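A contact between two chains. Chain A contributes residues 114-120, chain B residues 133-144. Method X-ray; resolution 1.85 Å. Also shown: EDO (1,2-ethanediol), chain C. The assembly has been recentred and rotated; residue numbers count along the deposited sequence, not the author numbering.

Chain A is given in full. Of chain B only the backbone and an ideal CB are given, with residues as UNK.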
ATOM      1  N   TYR A 114       3.577 -13.915  -2.503  1.00 19.70           N
ATOM      2  CA  TYR A 114       4.325 -14.286  -1.347  1.00 19.16           C
ATOM      3  C   TYR A 114       3.490 -14.914  -0.260  1.00 19.88           C
ATOM      4  O   TYR A 114       4.013 -15.608   0.600  1.00 20.13           O
ATOM      5  CB  TYR A 114       5.049 -13.042  -0.807  1.00 20.60           C
ATOM      6  CG  TYR A 114       6.146 -12.619  -1.732  1.00 20.65           C
ATOM      7  CD1 TYR A 114       7.159 -13.506  -2.072  1.00 22.41           C
ATOM      8  CD2 TYR A 114       6.165 -11.320  -2.273  1.00 24.36           C
ATOM      9  CE1 TYR A 114       8.208 -13.093  -2.953  1.00 22.49           C
ATOM     10  CE2 TYR A 114       7.187 -10.913  -3.161  1.00 22.72           C
ATOM     11  CZ  TYR A 114       8.197 -11.800  -3.484  1.00 23.22           C
ATOM     12  OH  TYR A 114       9.239 -11.428  -4.334  1.00 22.68           O
ATOM     13  N   ASN A 115       2.167 -14.697  -0.308  1.00 20.39           N
ATOM     14  CA  ASN A 115       1.286 -15.341   0.662  1.00 21.18           C
ATOM     15  C   ASN A 115       1.340 -16.861   0.479  1.00 21.16           C
ATOM     16  O   ASN A 115       1.354 -17.585   1.450  1.00 21.94           O
ATOM     17  CB  ASN A 115      -0.185 -14.825   0.498  1.00 22.46           C
ATOM     18  CG  ASN A 115      -0.301 -13.314   0.672  1.00 27.58           C
ATOM     19  OD1 ASN A 115      -0.023 -12.551  -0.230  1.00 37.63           O
ATOM     20  ND2 ASN A 115      -0.701 -12.898   1.811  1.00 35.11           N
ATOM     21  N   PHE A 116       1.259 -17.314  -0.775  1.00 21.02           N
ATOM     22  CA  PHE A 116       1.361 -18.713  -1.130  1.00 20.87           C
ATOM     23  C   PHE A 116       2.780 -19.271  -1.152  1.00 20.80           C
ATOM     24  O   PHE A 116       2.955 -20.428  -0.816  1.00 21.86           O
ATOM     25  CB  PHE A 116       0.706 -18.982  -2.452  1.00 21.14           C
ATOM     26  CG  PHE A 116      -0.808 -18.940  -2.373  1.00 19.73           C
ATOM     27  CD1 PHE A 116      -1.504 -20.113  -2.049  1.00 23.60           C
ATOM     28  CD2 PHE A 116      -1.491 -17.780  -2.582  1.00 24.40           C
ATOM     29  CE1 PHE A 116      -2.959 -20.142  -1.990  1.00 26.24           C
ATOM     30  CE2 PHE A 116      -2.963 -17.780  -2.509  1.00 22.80           C
ATOM     31  CZ  PHE A 116      -3.645 -18.989  -2.191  1.00 21.99           C
ATOM     32  N   PHE A 117       3.764 -18.458  -1.561  1.00 21.20           N
ATOM     33  CA  PHE A 117       5.088 -18.981  -1.846  1.00 18.93           C
ATOM     34  C   PHE A 117       6.100 -18.093  -1.109  1.00 20.97           C
ATOM     35  O   PHE A 117       6.796 -17.383  -1.803  1.00 22.32           O
ATOM     36  CB  PHE A 117       5.323 -18.925  -3.345  1.00 16.39           C
ATOM     37  CG  PHE A 117       4.149 -19.568  -4.186  1.00 19.09           C
ATOM     38  CD1 PHE A 117       3.889 -20.949  -4.072  1.00 18.95           C
ATOM     39  CD2 PHE A 117       3.422 -18.804  -5.008  1.00 16.28           C
ATOM     40  CE1 PHE A 117       2.803 -21.515  -4.805  1.00 19.86           C
ATOM     41  CE2 PHE A 117       2.339 -19.335  -5.771  1.00 18.12           C
ATOM     42  CZ  PHE A 117       2.088 -20.702  -5.639  1.00 17.10           C
ATOM     43  N   PRO A 118       6.134 -18.124   0.251  1.00 21.76           N
ATOM     44  CA  PRO A 118       6.861 -17.130   1.044  1.00 22.17           C
ATOM     45  C   PRO A 118       8.357 -17.100   0.821  1.00 23.21           C
ATOM     46  O   PRO A 118       8.980 -16.065   1.041  1.00 24.57           O
ATOM     47  CB  PRO A 118       6.485 -17.490   2.486  1.00 22.45           C
ATOM     48  CG  PRO A 118       6.051 -18.913   2.439  1.00 22.18           C
ATOM     49  CD  PRO A 118       5.420 -19.084   1.121  1.00 22.68           C
ATOM     50  N   ASP A 119       8.911 -18.221   0.393  1.00 24.02           N
ATOM     51  CA  ASP A 119      10.354 -18.351   0.120  1.00 23.50           C
ATOM     52  C   ASP A 119      10.716 -18.303  -1.345  1.00 23.64           C
ATOM     53  O   ASP A 119      11.898 -18.495  -1.698  1.00 25.43           O
ATOM     54  CB  ASP A 119      10.905 -19.607   0.786  1.00 23.42           C
ATOM     55  CG  ASP A 119      10.308 -20.893   0.277  1.00 25.59           C
ATOM     56  OD1 ASP A 119       9.315 -20.862  -0.507  1.00 25.02           O
ATOM     57  OD2 ASP A 119      10.832 -21.934   0.687  1.00 25.26           O
ATOM     58  N   ALA A 120       9.724 -18.081  -2.239  1.00 20.41           N
ATOM     59  CA  ALA A 120      10.044 -17.822  -3.637  1.00 20.71           C
ATOM     60  C   ALA A 120      10.344 -16.331  -3.870  1.00 20.55           C
ATOM     61  O   ALA A 120      10.228 -15.510  -2.929  1.00 22.75           O
ATOM     62  CB  ALA A 120       8.937 -18.314  -4.591  1.00 19.65           C
TER
ATOM     63  N   UNK B 133      10.514 -22.309   8.934  1.00 22.23           N
ATOM     64  CA  UNK B 133       9.344 -22.973   9.563  1.00 22.22           C
ATOM     65  C   UNK B 133       8.073 -22.459   8.868  1.00 21.55           C
ATOM     66  O   UNK B 133       7.157 -23.250   8.494  1.00 22.52           O
ATOM     67  CB  UNK B 133       9.289 -22.701  11.068  1.00 22.22           C
ATOM     68  N   UNK B 134       8.072 -21.172   8.596  1.00 21.22           N
ATOM     69  CA  UNK B 134       6.901 -20.520   7.936  1.00 21.97           C
ATOM     70  C   UNK B 134       6.673 -21.075   6.541  1.00 21.84           C
ATOM     71  O   UNK B 134       5.536 -21.359   6.148  1.00 23.63           O
ATOM     72  CB  UNK B 134       7.100 -19.005   7.851  1.00 21.97           C
ATOM     73  N   UNK B 135       7.746 -21.230   5.746  1.00 21.83           N
ATOM     74  CA  UNK B 135       7.607 -21.861   4.450  1.00 22.26           C
ATOM     75  C   UNK B 135       7.157 -23.305   4.555  1.00 21.56           C
ATOM     76  O   UNK B 135       6.376 -23.794   3.718  1.00 23.40           O
ATOM     77  CB  UNK B 135       8.931 -21.785   3.688  1.00 22.26           C
ATOM     78  N   UNK B 136       7.654 -24.029   5.558  1.00 22.91           N
ATOM     79  CA  UNK B 136       7.257 -25.422   5.745  1.00 22.98           C
ATOM     80  C   UNK B 136       5.766 -25.562   6.120  1.00 22.14           C
ATOM     81  O   UNK B 136       5.032 -26.419   5.552  1.00 22.67           O
ATOM     82  CB  UNK B 136       8.128 -26.063   6.828  1.00 22.98           C
ATOM     83  N   UNK B 137       5.286 -24.709   7.004  1.00 20.51           N
ATOM     84  CA  UNK B 137       3.800 -24.796   7.350  1.00 20.26           C
ATOM     85  C   UNK B 137       2.940 -24.356   6.201  1.00 22.67           C
ATOM     86  O   UNK B 137       1.845 -24.926   5.991  1.00 21.67           O
ATOM     87  CB  UNK B 137       3.459 -23.933   8.567  1.00 20.26           C
ATOM     88  N   UNK B 138       3.372 -23.362   5.427  1.00 21.62           N
ATOM     89  CA  UNK B 138       2.538 -22.981   4.261  1.00 21.74           C
ATOM     90  C   UNK B 138       2.493 -24.043   3.197  1.00 22.16           C
ATOM     91  O   UNK B 138       1.405 -24.292   2.626  1.00 21.68           O
ATOM     92  CB  UNK B 138       3.055 -21.683   3.638  1.00 21.74           C
ATOM     93  N   UNK B 139       3.629 -24.694   2.938  1.00 22.88           N
ATOM     94  CA  UNK B 139       3.699 -25.748   1.935  1.00 23.65           C
ATOM     95  C   UNK B 139       2.751 -26.883   2.373  1.00 24.01           C
ATOM     96  O   UNK B 139       1.942 -27.380   1.586  1.00 23.93           O
ATOM     97  CB  UNK B 139       5.133 -26.252   1.763  1.00 23.65           C
ATOM     98  N   UNK B 140       2.850 -27.281   3.624  1.00 23.55           N
ATOM     99  CA  UNK B 140       1.947 -28.380   4.101  1.00 24.54           C
ATOM    100  C   UNK B 140       0.474 -28.021   4.175  1.00 24.77           C
ATOM    101  O   UNK B 140      -0.382 -28.848   3.793  1.00 25.18           O
ATOM    102  CB  UNK B 140       2.387 -28.837   5.493  1.00 24.54           C
ATOM    103  N   UNK B 141       0.164 -26.791   4.582  1.00 23.59           N
ATOM    104  CA  UNK B 141      -1.219 -26.300   4.501  1.00 23.74           C
ATOM    105  C   UNK B 141      -1.745 -26.304   3.096  1.00 24.68           C
ATOM    106  O   UNK B 141      -2.836 -26.934   2.765  1.00 23.92           O
ATOM    107  CB  UNK B 141      -1.320 -24.884   5.072  1.00 23.74           C
ATOM    108  N   UNK B 142      -1.074 -25.596   2.183  1.00 22.34           N
ATOM    109  CA  UNK B 142      -1.629 -25.455   0.817  1.00 22.86           C
ATOM    110  C   UNK B 142      -1.733 -26.758   0.043  1.00 23.90           C
ATOM    111  O   UNK B 142      -2.778 -27.044  -0.619  1.00 24.50           O
ATOM    112  CB  UNK B 142      -0.768 -24.481   0.011  1.00 22.86           C
ATOM    113  N   UNK B 143      -0.662 -27.535   0.056  1.00 23.99           N
ATOM    114  CA  UNK B 143      -0.603 -28.688  -0.834  1.00 25.07           C
ATOM    115  C   UNK B 143      -1.111 -29.970  -0.163  1.00 25.28           C
ATOM    116  O   UNK B 143      -1.404 -30.968  -0.852  1.00 27.06           O
ATOM    117  CB  UNK B 143       0.833 -28.892  -1.321  1.00 25.07           C
ATOM    118  N   UNK B 144      -1.189 -29.972   1.145  1.00 25.63           N
ATOM    119  CA  UNK B 144      -1.495 -31.253   1.828  1.00 27.37           C
ATOM    120  C   UNK B 144      -2.604 -31.123   2.848  1.00 28.87           C
ATOM    121  O   UNK B 144      -2.951 -32.139   3.476  1.00 29.78           O
ATOM    122  CB  UNK B 144      -0.244 -31.796   2.522  1.00 27.37           C
TER
HETATM  123  C1  EDO C 701       0.321 -31.924  -3.568  1.00 33.42           C
HETATM  124  O1  EDO C 701      -0.907 -31.193  -3.397  1.00 29.38           O
HETATM  125  C2  EDO C 701       0.189 -33.411  -3.326  1.00 36.01           C
HETATM  126  O2  EDO C 701      -0.467 -33.870  -4.491  1.00 41.98           O

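Chain B is a helix lying against the point where chain A leaves its own helix: Phe A117 departs from helical angles, and a type I turn runs from there to Ala A120. Every chain B position has helical phi and psi except 144, where phi falls to -131°.

Position 133 is out of reach; it is Phe B133.

At 134 the bond points sideways, and nothing of chain A lies within 5.5 Å of the ideal CB. A long or aromatic side chain could still swing back toward Pro A118. The residue is Tyr B134, chi1 t, whose CD1 packs 4.0 Å from CB of Pro A118.

Position 135 points toward chain A at close quarters: the ideal CB is 3.6 Å from OD2 of Asp A119 and 4.3 Å from CG of Pro A118. Something small suits it, Gly, Ala or perhaps Ser. Ala B135 is found, and CG of Pro A118 sits 3.9 Å from its CA.

Position 136 points away, leaving the choice open, and 137 is out of reach; they are Tyr B136 and Ile B137.

Position 138 points toward chain A, with CG of Pro A118 at 4.3 Å from the ideal CB and the carbonyl oxygens of Asn A115 and Phe A116 somewhat farther off. Acceptors at the end of a helix ask for a donor on a long arm: Lys or Arg, or Gln with less reach. Lys B138 has its CD 3.7 Å from CG of Pro A118, while NZ donates to O of Asn A115 at 2.8 Å. NZ of Lys B138 also donates to a water oxygen at 2.8 Å, and that water donates to O of Tyr A114 at 2.7 Å; a weak bond runs from NZ of Lys B138 to OH of Tyr B134 at 3.3 Å.

Position 139 points sideways, and 140 and 141 are out of reach: Tyr B139, Asn B140, Glu B141.

Position 142 points toward chain A, its ideal CB 4.9 Å from CD1 of Phe A116. That gap suits Leu, Ile or Met. Ile B142 brings CD1 to 3.6 Å from CD1 of Phe A116, obliquely to the ring.

Position 143 points sideways, so only a long side chain would reach Phe A117. Tyr B143 does, its OH 3.3 Å from CE1 of Phe A117, at the edge of that ring.

Position 144 is out of reach; Phe B144 has CE1 3.5 Å from C2 of the ethanediol.

Chain B (133-144) FYAYIKYNEIYF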
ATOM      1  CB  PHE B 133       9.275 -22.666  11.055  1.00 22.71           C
ATOM      2  CG  PHE B 133       8.108 -23.317  11.726  1.00 23.88           C
ATOM      3  CD1 PHE B 133       8.119 -24.677  12.020  1.00 25.72           C
ATOM      4  CD2 PHE B 133       6.941 -22.553  12.018  1.00 25.11           C
ATOM      5  CE1 PHE B 133       7.027 -25.302  12.641  1.00 26.65           C
ATOM      6  CE2 PHE B 133       5.790 -23.197  12.631  1.00 22.35           C
ATOM      7  CZ  PHE B 133       5.832 -24.539  12.931  1.00 26.13           C
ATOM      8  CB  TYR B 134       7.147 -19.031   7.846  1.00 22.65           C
ATOM      9  CG  TYR B 134       5.929 -18.175   7.490  1.00 22.14           C
ATOM     10  CD1 TYR B 134       5.952 -17.316   6.406  1.00 22.44           C
ATOM     11  CD2 TYR B 134       4.849 -18.112   8.390  1.00 22.29           C
ATOM     12  CE1 TYR B 134       4.878 -16.405   6.172  1.00 22.40           C
ATOM     13  CE2 TYR B 134       3.742 -17.235   8.146  1.00 21.69           C
ATOM     14  CZ  TYR B 134       3.781 -16.401   7.055  1.00 23.49           C
ATOM     15  OH  TYR B 134       2.703 -15.533   6.831  1.00 28.22           O
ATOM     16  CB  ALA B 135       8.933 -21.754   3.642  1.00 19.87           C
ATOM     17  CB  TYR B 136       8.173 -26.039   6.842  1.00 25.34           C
ATOM     18  CG  TYR B 136       7.605 -27.192   7.627  1.00 26.79           C
ATOM     19  CD1 TYR B 136       6.965 -26.972   8.825  1.00 29.64           C
ATOM     20  CD2 TYR B 136       7.765 -28.519   7.202  1.00 32.65           C
ATOM     21  CE1 TYR B 136       6.450 -27.999   9.562  1.00 32.10           C
ATOM     22  CE2 TYR B 136       7.250 -29.600   7.967  1.00 33.25           C
ATOM     23  CZ  TYR B 136       6.605 -29.305   9.153  1.00 32.64           C
ATOM     24  OH  TYR B 136       6.064 -30.292   9.949  1.00 34.56           O
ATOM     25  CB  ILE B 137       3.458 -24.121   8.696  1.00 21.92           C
ATOM     26  CG1 ILE B 137       3.641 -22.563   8.680  1.00 20.69           C
ATOM     27  CG2 ILE B 137       4.296 -24.768   9.859  1.00 21.40           C
ATOM     28  CD1 ILE B 137       3.130 -21.831   9.965  1.00 20.04           C
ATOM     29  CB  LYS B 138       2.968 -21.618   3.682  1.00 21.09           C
ATOM     30  CG  LYS B 138       2.797 -20.481   4.724  1.00 18.21           C
ATOM     31  CD  LYS B 138       2.665 -19.177   3.995  1.00 16.46           C
ATOM     32  CE  LYS B 138       1.815 -18.264   4.820  1.00 16.71           C
ATOM     33  NZ  LYS B 138       1.493 -17.013   4.160  1.00 20.21           N
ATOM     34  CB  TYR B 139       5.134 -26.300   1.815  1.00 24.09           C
ATOM     35  CG  TYR B 139       5.284 -27.412   0.798  1.00 24.53           C
ATOM     36  CD1 TYR B 139       4.873 -27.233  -0.529  1.00 21.22           C
ATOM     37  CD2 TYR B 139       5.889 -28.652   1.141  1.00 25.42           C
ATOM     38  CE1 TYR B 139       5.026 -28.251  -1.480  1.00 24.34           C
ATOM     39  CE2 TYR B 139       6.047 -29.679   0.173  1.00 27.36           C
ATOM     40  CZ  TYR B 139       5.594 -29.481  -1.118  1.00 26.21           C
ATOM     41  OH  TYR B 139       5.702 -30.452  -2.107  1.00 26.69           O
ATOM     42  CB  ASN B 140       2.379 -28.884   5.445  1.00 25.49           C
ATOM     43  CG  ASN B 140       3.575 -29.731   5.362  1.00 30.75           C
ATOM     44  OD1 ASN B 140       3.591 -30.730   4.662  1.00 35.84           O
ATOM     45  ND2 ASN B 140       4.607 -29.328   6.036  1.00 33.39           N
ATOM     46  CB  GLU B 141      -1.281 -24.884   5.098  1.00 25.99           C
ATOM     47  CG  GLU B 141      -2.644 -24.191   4.947  1.00 23.96           C
ATOM     48  CD  GLU B 141      -3.665 -24.665   5.957  1.00 31.66           C
ATOM     49  OE1 GLU B 141      -3.384 -24.689   7.163  1.00 23.28           O
ATOM     50  OE2 GLU B 141      -4.789 -25.011   5.528  1.00 25.79           O
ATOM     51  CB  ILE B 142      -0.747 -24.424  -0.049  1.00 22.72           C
ATOM     52  CG1 ILE B 142      -0.893 -23.011   0.579  1.00 21.50           C
ATOM     53  CG2 ILE B 142      -1.185 -24.430  -1.526  1.00 21.38           C
ATOM     54  CD1 ILE B 142       0.341 -22.042   0.318  1.00 22.37           C
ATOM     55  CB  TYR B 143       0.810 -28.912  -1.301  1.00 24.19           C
ATOM     56  CG  TYR B 143       1.254 -27.826  -2.283  1.00 24.68           C
ATOM     57  CD1 TYR B 143       1.025 -27.951  -3.648  1.00 21.70           C
ATOM     58  CD2 TYR B 143       1.859 -26.646  -1.816  1.00 24.82           C
ATOM     59  CE1 TYR B 143       1.401 -26.947  -4.545  1.00 21.74           C
ATOM     60  CE2 TYR B 143       2.286 -25.664  -2.702  1.00 19.87           C
ATOM     61  CZ  TYR B 143       2.077 -25.798  -4.028  1.00 24.13           C
ATOM     62  OH  TYR B 143       2.527 -24.806  -4.841  1.00 24.42           O
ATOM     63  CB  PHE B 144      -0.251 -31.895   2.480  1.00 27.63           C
ATOM     64  CG  PHE B 144       0.861 -32.226   1.496  1.00 27.58           C
ATOM     65  CD1 PHE B 144       0.814 -33.376   0.689  1.00 31.42           C
ATOM     66  CD2 PHE B 144       1.955 -31.392   1.368  1.00 32.50           C
ATOM     67  CE1 PHE B 144       1.835 -33.678  -0.220  1.00 32.20           C
ATOM     68  CE2 PHE B 144       2.960 -31.670   0.455  1.00 28.06           C
ATOM     69  CZ  PHE B 144       2.913 -32.810  -0.348  1.00 30.59           C
TER
HETATM   70  O   HOH W   1       3.576 -15.334   3.293  1.00 28.78           O
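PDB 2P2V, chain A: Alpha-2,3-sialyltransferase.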